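Local coordinates for protein fructokinase (Xylella fastidiosa Temecula1, PDB 3LJS) that is a carbohydrate kinase of the PfkB family that probably transfers a phosphate group from ATP to fructose, at residues B[266-271]-B[294-299]; B[224-229]-B[283-288]. All blocks are in the same frame, centred on the assembly; numbering follows the deposited sequence.

Contact 1: B[266-271]-B[294-299]; sequences GGMLYT and STLRFA
Helices 262-275 and 289-305 of the PfkB-family kinase domain pack here, Gly267 against Ala299 and Thr271 against Thr295 and Phe298, with segment axes 8.0 Å apart and running at 137°. Gly267 suits the closest point because, having no side chain, it lets the two backbones approach until its CA lies 4.3 Å from Ala299 CA. The small Ala299 then fits its methyl beside Met268, a selenomethionine here, with CB to CB at 3.9 Å. The Met268 chain runs out straight to SE (chi2 -180°), which lies beside Leu296 CD2, the two side chains alongside each other and pointing the same way.

Phe298 is sent across the interface by a chi1 of -179°, CG anti to the backbone N. The rim atom CD2 of Phe298 meets Gly267 O at the ring edge, while Thr271 OG1 approaches the same CD2 obliquely at 3.1 Å. That hydroxyl also donates to Gly267 O at 3.0 Å, on the opposite face of the carbonyl from the Thr271 N bond, so a buried OH is satisfied within its own helix. Thr271 CG2 slides past Thr295 to within 3.7 Å of Thr295 OG1, two beta-branched side chains meeting where the helix backbones stand farther apart. The Tyr270 and Phe298 rings are nearly parallel but slid apart, centroids 5.8 Å apart, and Leu319 of helix 319-328 touches both. Both helices lie on the central beta sheet of the ribokinase-like fold, and helix 262-275 starts directly after Gly261, an ATP-binding residue.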
loop_
_atom_site.group_PDB
_atom_site.type_symbol
_atom_site.label_atom_id
_atom_site.label_comp_id
_atom_site.label_asym_id
_atom_site.label_seq_id
_atom_site.Cartn_x
_atom_site.Cartn_y
_atom_site.Cartn_z
ATOM N N GLY B 266 20.783 -17.554 -5.877
ATOM C CA GLY B 266 21.916 -16.656 -5.764
ATOM C C GLY B 266 23.190 -17.471 -5.618
ATOM O O GLY B 266 24.204 -17.173 -6.248
ATOM N N GLY B 267 23.135 -18.508 -4.790
ATOM C CA GLY B 267 24.303 -19.348 -4.600
ATOM C C GLY B 267 24.729 -20.002 -5.905
ATOM O O GLY B 267 25.914 -20.047 -6.230
HETATM N N MSE B 268 23.758 -20.501 -6.659
HETATM C CA MSE B 268 24.034 -21.151 -7.935
HETATM C C MSE B 268 24.640 -20.197 -8.967
HETATM O O MSE B 268 25.677 -20.497 -9.563
HETATM C CB MSE B 268 22.745 -21.763 -8.499
HETATM C CG MSE B 268 22.896 -22.370 -9.886
HETATM SE SE MSE B 268 21.221 -23.124 -10.538
HETATM C CE MSE B 268 20.280 -21.471 -10.905
ATOM N N LEU B 269 23.990 -19.057 -9.190
ATOM C CA LEU B 269 24.493 -18.096 -10.167
ATOM C C LEU B 269 25.861 -17.556 -9.747
ATOM O O LEU B 269 26.731 -17.339 -10.588
ATOM C CB LEU B 269 23.490 -16.956 -10.357
ATOM C CG LEU B 269 22.089 -17.400 -10.822
ATOM C CD1 LEU B 269 21.214 -16.170 -11.074
ATOM C CD2 LEU B 269 22.202 -18.229 -12.100
ATOM N N TYR B 270 26.048 -17.348 -8.446
ATOM C CA TYR B 270 27.329 -16.868 -7.939
ATOM C C TYR B 270 28.439 -17.831 -8.370
ATOM O O TYR B 270 29.487 -17.405 -8.860
ATOM C CB TYR B 270 27.318 -16.786 -6.407
ATOM C CG TYR B 270 28.709 -16.688 -5.806
ATOM C CD1 TYR B 270 29.402 -15.473 -5.771
ATOM C CD2 TYR B 270 29.360 -17.827 -5.338
ATOM C CE1 TYR B 270 30.718 -15.405 -5.286
ATOM C CE2 TYR B 270 30.666 -17.772 -4.857
ATOM C CZ TYR B 270 31.341 -16.563 -4.835
ATOM O OH TYR B 270 32.644 -16.535 -4.379
ATOM N N THR B 271 28.203 -19.127 -8.180
ATOM C CA THR B 271 29.200 -20.130 -8.537
ATOM C C THR B 271 29.450 -20.175 -10.036
ATOM O O THR B 271 30.600 -20.304 -10.470
ATOM C CB THR B 271 28.795 -21.532 -8.035
ATOM O OG1 THR B 271 28.555 -21.480 -6.621
ATOM C CG2 THR B 271 29.915 -22.521 -8.285
ATOM N N SER B 294 28.517 -30.856 -7.622
ATOM C CA SER B 294 29.376 -30.025 -6.786
ATOM C C SER B 294 28.830 -28.608 -6.650
ATOM O O SER B 294 28.760 -28.060 -5.551
ATOM C CB SER B 294 30.790 -29.966 -7.367
ATOM O OG SER B 294 31.567 -29.004 -6.675
ATOM N N THR B 295 28.440 -28.017 -7.771
ATOM C CA THR B 295 27.913 -26.660 -7.768
ATOM C C THR B 295 26.559 -26.532 -7.085
ATOM O O THR B 295 26.319 -25.574 -6.346
ATOM C CB THR B 295 27.805 -26.116 -9.199
ATOM O OG1 THR B 295 29.121 -25.881 -9.708
ATOM C CG2 THR B 295 26.997 -24.817 -9.231
ATOM N N LEU B 296 25.666 -27.483 -7.324
ATOM C CA LEU B 296 24.359 -27.405 -6.696
ATOM C C LEU B 296 24.446 -27.677 -5.195
ATOM O O LEU B 296 23.582 -27.240 -4.436
ATOM C CB LEU B 296 23.374 -28.350 -7.389
ATOM C CG LEU B 296 23.195 -27.979 -8.870
ATOM C CD1 LEU B 296 22.203 -28.929 -9.523
ATOM C CD2 LEU B 296 22.713 -26.525 -8.995
ATOM N N ARG B 297 25.480 -28.396 -4.758
ATOM C CA ARG B 297 25.638 -28.639 -3.324
ATOM C C ARG B 297 25.905 -27.285 -2.659
ATOM O O ARG B 297 25.402 -27.000 -1.570
ATOM C CB ARG B 297 26.815 -29.575 -3.034
ATOM C CG ARG B 297 27.183 -29.609 -1.546
ATOM C CD ARG B 297 28.403 -30.478 -1.249
ATOM N NE ARG B 297 28.142 -31.889 -1.519
ATOM C CZ ARG B 297 28.647 -32.564 -2.547
ATOM N NH1 ARG B 297 29.456 -31.965 -3.414
ATOM N NH2 ARG B 297 28.332 -33.841 -2.713
ATOM N N PHE B 298 26.714 -26.462 -3.320
ATOM C CA PHE B 298 27.035 -25.130 -2.813
ATOM C C PHE B 298 25.745 -24.315 -2.716
ATOM O O PHE B 298 25.469 -23.679 -1.696
ATOM C CB PHE B 298 28.001 -24.421 -3.770
ATOM C CG PHE B 298 28.400 -23.046 -3.324
ATOM C CD1 PHE B 298 29.532 -22.857 -2.533
ATOM C CD2 PHE B 298 27.633 -21.933 -3.678
ATOM C CE1 PHE B 298 29.897 -21.579 -2.099
ATOM C CE2 PHE B 298 27.988 -20.650 -3.251
ATOM C CZ PHE B 298 29.120 -20.468 -2.459
ATOM N N ALA B 299 24.967 -24.325 -3.793
ATOM C CA ALA B 299 23.706 -23.584 -3.834
ATOM C C ALA B 299 22.780 -24.010 -2.692
ATOM O O ALA B 299 22.138 -23.168 -2.051
ATOM C CB ALA B 299 23.022 -23.803 -5.180
#

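Contact 2: B[224-229]-B[283-288]; sequences AQLLLV and IDFCHD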
loop_
_atom_site.group_PDB
_atom_site.type_symbol
_atom_site.label_atom_id
_atom_site.label_comp_id
_atom_site.label_asym_id
_atom_site.label_seq_id
_atom_site.Cartn_x
_atom_site.Cartn_y
_atom_site.Cartn_z
ATOM N N ALA B 224 16.780 -23.864 -23.201
ATOM C CA ALA B 224 17.100 -24.579 -21.965
ATOM C C ALA B 224 18.133 -25.705 -22.047
ATOM O O ALA B 224 18.019 -26.615 -22.861
ATOM C CB ALA B 224 15.814 -25.116 -21.335
ATOM N N GLN B 225 19.129 -25.644 -21.169
ATOM C CA GLN B 225 20.174 -26.664 -21.119
ATOM C C GLN B 225 20.202 -27.306 -19.734
ATOM O O GLN B 225 20.706 -28.415 -19.560
ATOM C CB GLN B 225 21.542 -26.043 -21.429
ATOM C CG GLN B 225 21.719 -25.558 -22.869
ATOM C CD GLN B 225 21.717 -26.692 -23.889
ATOM O OE1 GLN B 225 22.032 -27.841 -23.565
ATOM N NE2 GLN B 225 21.380 -26.368 -25.131
ATOM N N LEU B 226 19.655 -26.605 -18.745
ATOM C CA LEU B 226 19.626 -27.114 -17.374
ATOM C C LEU B 226 18.304 -26.777 -16.701
ATOM O O LEU B 226 17.864 -25.629 -16.735
ATOM C CB LEU B 226 20.764 -26.503 -16.557
ATOM C CG LEU B 226 20.766 -26.833 -15.058
ATOM C CD1 LEU B 226 21.090 -28.310 -14.841
ATOM C CD2 LEU B 226 21.799 -25.961 -14.353
ATOM N N LEU B 227 17.683 -27.779 -16.082
ATOM C CA LEU B 227 16.410 -27.587 -15.387
ATOM C C LEU B 227 16.483 -28.066 -13.942
ATOM O O LEU B 227 16.941 -29.172 -13.669
ATOM C CB LEU B 227 15.285 -28.355 -16.098
ATOM C CG LEU B 227 13.984 -28.559 -15.299
ATOM C CD1 LEU B 227 13.241 -27.224 -15.136
ATOM C CD2 LEU B 227 13.096 -29.572 -16.023
ATOM N N LEU B 228 16.030 -27.221 -13.022
ATOM C CA LEU B 228 15.998 -27.573 -11.612
ATOM C C LEU B 228 14.535 -27.634 -11.198
ATOM O O LEU B 228 13.765 -26.723 -11.500
ATOM C CB LEU B 228 16.706 -26.514 -10.769
ATOM C CG LEU B 228 18.143 -26.169 -11.166
ATOM C CD1 LEU B 228 18.701 -25.189 -10.156
ATOM C CD2 LEU B 228 18.998 -27.422 -11.215
ATOM N N VAL B 229 14.145 -28.711 -10.529
ATOM C CA VAL B 229 12.771 -28.842 -10.053
ATOM C C VAL B 229 12.834 -28.994 -8.541
ATOM O O VAL B 229 13.445 -29.937 -8.034
ATOM C CB VAL B 229 12.066 -30.078 -10.643
ATOM C CG1 VAL B 229 10.643 -30.171 -10.093
ATOM C CG2 VAL B 229 12.045 -29.997 -12.161
ATOM N N ILE B 283 27.566 -25.173 -21.355
ATOM C CA ILE B 283 27.381 -26.413 -22.100
ATOM C C ILE B 283 28.255 -27.539 -21.548
ATOM O O ILE B 283 27.773 -28.651 -21.312
ATOM C CB ILE B 283 27.684 -26.205 -23.602
ATOM C CG1 ILE B 283 26.787 -25.097 -24.159
ATOM C CG2 ILE B 283 27.434 -27.490 -24.372
ATOM C CD1 ILE B 283 25.294 -25.368 -23.987
ATOM N N ASP B 284 29.534 -27.252 -21.333
ATOM C CA ASP B 284 30.448 -28.248 -20.793
ATOM C C ASP B 284 29.990 -28.641 -19.397
ATOM O O ASP B 284 30.021 -29.811 -19.025
ATOM C CB ASP B 284 31.868 -27.690 -20.734
ATOM C CG ASP B 284 32.363 -27.242 -22.093
ATOM O OD1 ASP B 284 32.321 -28.065 -23.034
ATOM O OD2 ASP B 284 32.784 -26.071 -22.221
ATOM N N PHE B 285 29.571 -27.649 -18.624
ATOM C CA PHE B 285 29.088 -27.883 -17.274
ATOM C C PHE B 285 27.911 -28.861 -17.308
ATOM O O PHE B 285 27.859 -29.815 -16.534
ATOM C CB PHE B 285 28.645 -26.552 -16.663
ATOM C CG PHE B 285 27.970 -26.685 -15.332
ATOM C CD1 PHE B 285 28.717 -26.823 -14.165
ATOM C CD2 PHE B 285 26.580 -26.644 -15.240
ATOM C CE1 PHE B 285 28.090 -26.914 -12.922
ATOM C CE2 PHE B 285 25.939 -26.735 -14.003
ATOM C CZ PHE B 285 26.698 -26.870 -12.840
ATOM N N CYS B 286 26.965 -28.617 -18.209
ATOM C CA CYS B 286 25.792 -29.470 -18.317
ATOM C C CYS B 286 26.105 -30.885 -18.772
ATOM O O CYS B 286 25.272 -31.782 -18.632
ATOM C CB CYS B 286 24.768 -28.831 -19.250
ATOM S SG CYS B 286 24.038 -27.348 -18.537
ATOM N N HIS B 287 27.306 -31.088 -19.309
ATOM C CA HIS B 287 27.717 -32.413 -19.761
ATOM C C HIS B 287 28.532 -33.120 -18.681
ATOM O O HIS B 287 28.978 -34.248 -18.880
ATOM C CB HIS B 287 28.562 -32.311 -21.037
ATOM C CG HIS B 287 27.797 -31.836 -22.234
ATOM N ND1 HIS B 287 28.417 -31.426 -23.395
ATOM C CD2 HIS B 287 26.468 -31.714 -22.454
ATOM C CE1 HIS B 287 27.499 -31.069 -24.277
ATOM N NE2 HIS B 287 26.309 -31.235 -23.733
ATOM N N ASP B 288 28.702 -32.470 -17.532
ATOM C CA ASP B 288 29.502 -33.053 -16.455
ATOM C C ASP B 288 28.791 -33.128 -15.099
ATOM O O ASP B 288 28.924 -32.238 -14.264
ATOM C CB ASP B 288 30.802 -32.257 -16.335
ATOM C CG ASP B 288 31.732 -32.812 -15.289
ATOM O OD1 ASP B 288 31.573 -33.994 -14.907
ATOM O OD2 ASP B 288 32.633 -32.062 -14.860
HETATM O O HOH W 1 23.852 -29.328 -24.999
#
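Cys286, on the short helix 281-286, turns its thiol against the start of strand 226-230, and the packing is densest there. Its chi1 of -69° sets SG anti to the carbonyl carbon, where it meets Gln225 O at 3.6 Å and Leu226 CB at 3.9 Å. A small, weakly polar sulfur suits a place shared by a carbonyl oxygen and aliphatic carbon. Next to it, Leu226 CD2 lies at the edge of the Phe285 ring, 4.2 Å from CE2. The bulky ring suits this buried place, since Phe272 and Phe276 also pack against it edge-to-face.

The other side is looser and wetter. Gln225 bends at chi2 (-66°), and the Gln225 and Ile283 side chains cross obliquely, with CG and CD of Gln225 each 3.8 Å from Ile283 CD1. The flexible glutamine thus lays its CG and CD on the isoleucine methyl while a water donates to Gln225 OE1 at 2.8 Å; the same water lies, by a weak bond, 3.4 Å from His287 NE2. Set between two longer helices, this short one lies over the start of a central-sheet strand, part of the helical cover of the ribokinase-like alpha/beta fold.

In the fold
After most of the central sheet is built, the chain reaches strand 226-230, then passes through strands 237-240 and 244-246 to helix 262-275, the short helix 281-286 and helix 289-305, which Asp288 N-caps. Contact 2 closes the longer loop, from the strand to the short helix, and contact 1 closes the loop between the two long helices. Their segments alternate along the sequence, so the loops cross. The contacts also touch directly: Leu228 packs on Met268 and Leu296, while Phe285 meets Thr295. Together they tie three consecutive helices to the central sheet, close to strand 193-197, whose Lys195 is an ATP-binding residue.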